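Local coordinates for protein mitochondrial enolase superfamily member 1 (Homo sapiens, PDB 4A35) that catalyses the magnesium-dependent dehydration of L-fuconate to 2-keto-3-deoxy-L-fuconate in the breakdown of L-fucose, at residues L326-C331 with E364-L369. Residues are numbered along the deposited sequence; the frame is centred on the assembly and turned at random.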
loop_
_atom_site.group_PDB
_atom_site.type_symbol
_atom_site.label_atom_id
_atom_site.label_comp_id
_atom_site.label_asym_id
_atom_site.label_seq_id
_atom_site.Cartn_x
_atom_site.Cartn_y
_atom_site.Cartn_z
ATOM N N LEU A 326 17.949 8.092 -5.026
ATOM C CA LEU A 326 16.517 8.042 -4.665
ATOM C C LEU A 326 15.700 8.282 -5.895
ATOM O O LEU A 326 15.811 9.325 -6.523
ATOM C CB LEU A 326 16.264 9.087 -3.547
ATOM C CG LEU A 326 14.853 9.044 -2.907
ATOM C CD1 LEU A 326 14.896 9.621 -1.489
ATOM C CD2 LEU A 326 13.841 9.862 -3.768
ATOM N N GLN A 327 14.791 7.339 -6.202
ATOM C CA GLN A 327 14.040 7.455 -7.453
ATOM C C GLN A 327 12.589 7.845 -7.213
ATOM O O GLN A 327 11.751 6.987 -6.999
ATOM C CB GLN A 327 14.151 6.125 -8.224
ATOM C CG GLN A 327 15.674 5.835 -8.427
ATOM C CD GLN A 327 15.968 4.520 -8.986
ATOM O OE1 GLN A 327 15.575 3.492 -8.420
ATOM N NE2 GLN A 327 16.700 4.529 -10.094
ATOM N N ILE A 328 12.301 9.143 -7.361
ATOM C CA ILE A 328 10.926 9.606 -7.280
ATOM C C ILE A 328 10.124 9.120 -8.497
ATOM O O ILE A 328 10.683 8.801 -9.544
ATOM C CB ILE A 328 10.841 11.162 -7.171
ATOM C CG1 ILE A 328 11.397 11.886 -8.433
ATOM C CG2 ILE A 328 11.360 11.680 -5.769
ATOM C CD1 ILE A 328 11.089 13.502 -8.525
ATOM N N ASP A 329 8.798 9.052 -8.333
ATOM C CA ASP A 329 7.902 8.760 -9.431
ATOM C C ASP A 329 6.735 9.763 -9.349
ATOM O O ASP A 329 6.152 9.975 -8.276
ATOM C CB ASP A 329 7.413 7.318 -9.439
ATOM C CG ASP A 329 6.559 7.117 -10.697
ATOM O OD1 ASP A 329 7.133 6.810 -11.756
ATOM O OD2 ASP A 329 5.325 7.304 -10.619
ATOM N N SER A 330 6.434 10.389 -10.493
ATOM C CA SER A 330 5.424 11.436 -10.649
ATOM C C SER A 330 3.990 10.919 -10.413
ATOM O O SER A 330 3.113 11.719 -10.129
ATOM C CB SER A 330 5.525 12.020 -12.073
ATOM O OG SER A 330 5.285 11.068 -13.104
ATOM N N CYS A 331 3.745 9.606 -10.630
ATOM C CA CYS A 331 2.366 9.042 -10.572
ATOM C C CYS A 331 2.129 7.947 -9.467
ATOM O O CYS A 331 0.982 7.519 -9.299
ATOM C CB CYS A 331 1.984 8.510 -11.952
ATOM S SG CYS A 331 1.827 9.826 -13.184
ATOM N N GLU A 364 7.079 12.840 -19.542
ATOM C CA GLU A 364 6.414 14.124 -19.737
ATOM C C GLU A 364 6.171 14.851 -18.388
ATOM O O GLU A 364 6.363 16.063 -18.327
ATOM C CB GLU A 364 5.062 13.917 -20.450
ATOM C CG GLU A 364 5.153 13.743 -21.975
ATOM C CD GLU A 364 5.921 12.539 -22.512
ATOM O OE1 GLU A 364 5.975 11.492 -21.821
ATOM O OE2 GLU A 364 6.332 12.595 -23.694
ATOM N N LEU A 365 5.862 14.111 -17.325
ATOM C CA LEU A 365 5.565 14.769 -16.007
ATOM C C LEU A 365 6.803 14.941 -15.170
ATOM O O LEU A 365 7.069 16.030 -14.707
ATOM C CB LEU A 365 4.532 13.950 -15.173
ATOM C CG LEU A 365 3.061 14.114 -15.548
ATOM C CD1 LEU A 365 2.807 13.695 -17.029
ATOM C CD2 LEU A 365 2.147 13.317 -14.569
ATOM N N VAL A 366 7.543 13.856 -14.948
ATOM C CA VAL A 366 8.635 13.862 -13.992
ATOM C C VAL A 366 9.773 14.861 -14.379
ATOM O O VAL A 366 10.406 15.398 -13.483
ATOM C CB VAL A 366 9.137 12.460 -13.683
ATOM C CG1 VAL A 366 10.236 12.002 -14.643
ATOM C CG2 VAL A 366 9.563 12.373 -12.205
ATOM N N GLN A 367 9.959 15.134 -15.668
ATOM C CA GLN A 367 10.981 16.124 -16.133
ATOM C C GLN A 367 10.733 17.511 -15.420
ATOM O O GLN A 367 11.685 18.185 -15.068
ATOM C CB GLN A 367 10.916 16.268 -17.685
ATOM C CG GLN A 367 9.590 16.843 -18.191
ATOM C CD GLN A 367 9.574 17.048 -19.702
ATOM O OE1 GLN A 367 10.637 17.208 -20.352
ATOM N NE2 GLN A 367 8.388 16.945 -20.284
ATOM N N HIS A 368 9.435 17.912 -15.197
ATOM C CA HIS A 368 9.142 19.181 -14.523
ATOM C C HIS A 368 9.676 19.158 -13.100
ATOM O O HIS A 368 10.180 20.161 -12.612
ATOM C CB HIS A 368 7.598 19.417 -14.478
ATOM C CG HIS A 368 6.968 19.735 -15.801
ATOM N ND1 HIS A 368 6.775 21.055 -16.208
ATOM C CD2 HIS A 368 6.483 18.906 -16.746
ATOM C CE1 HIS A 368 6.214 20.974 -17.401
ATOM N NE2 HIS A 368 5.996 19.698 -17.760
ATOM N N LEU A 369 9.495 18.028 -12.420
ATOM C CA LEU A 369 9.874 17.931 -11.010
ATOM C C LEU A 369 11.415 18.006 -10.841
ATOM O O LEU A 369 11.912 18.663 -9.915
ATOM C CB LEU A 369 9.300 16.649 -10.377
ATOM C CG LEU A 369 7.762 16.516 -10.398
ATOM C CD1 LEU A 369 7.313 15.098 -9.863
ATOM C CD2 LEU A 369 7.100 17.604 -9.628
#
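Ser-330 sits against the N-terminal part of helix 362-377, where its CB lies 4.0 Å from both the CB and the backbone N of Val-366. The hydroxyl of Ser-330, set between its own backbone N and carbonyl carbon (chi1 61°), rests on Leu-365, with Ser-330 OG 3.6 Å from Leu-365 CB. One turn further along the helix, Leu-369 brings CD1 up beside the CA and CB of Ser-330. Two more loop residues extend this patch. On one side the tip of Ile-328 reaches the helix at an angle, CD1 being 4.1 Å from Val-366 CG2 and equally close to Leu-369 CB; on the other, Cys-331 SG touches Leu-365 CD2 at 3.8 Å.

Behind this layer, the bond to CB of Asp-329 turns away from the helix, and the carboxylate folds the loop into an Asx turn: Asp-329 OD2 accepts from Cys-331 N at 2.8 Å, with the donor above the carboxylate plane. The other oxygen, OD1, is hydrogen-bonded to ND1 of His-356, the predicted active-site histidine. Just upstream, Gln-327 NE2 hydrogen-bonds to OE1 of Glu-277, a magnesium ligand. Asn-339 and Val-342 of helix 335-348 pack on Ile-328, while Asn-121 touches both Cys-331 and Leu-365.

The loop follows a strand of the enolase-type C-terminal barrel, and alternating side chains divide its work. Ile-328 and Ser-330 face the helix through buried van der Waals contacts, with no hydrogen bond between the two segments, whereas Asp-329 turns to His-356, a second-shell pairing that would help fix the rotation of the imidazole, consistent with the Asp-His pair of this enzyme family.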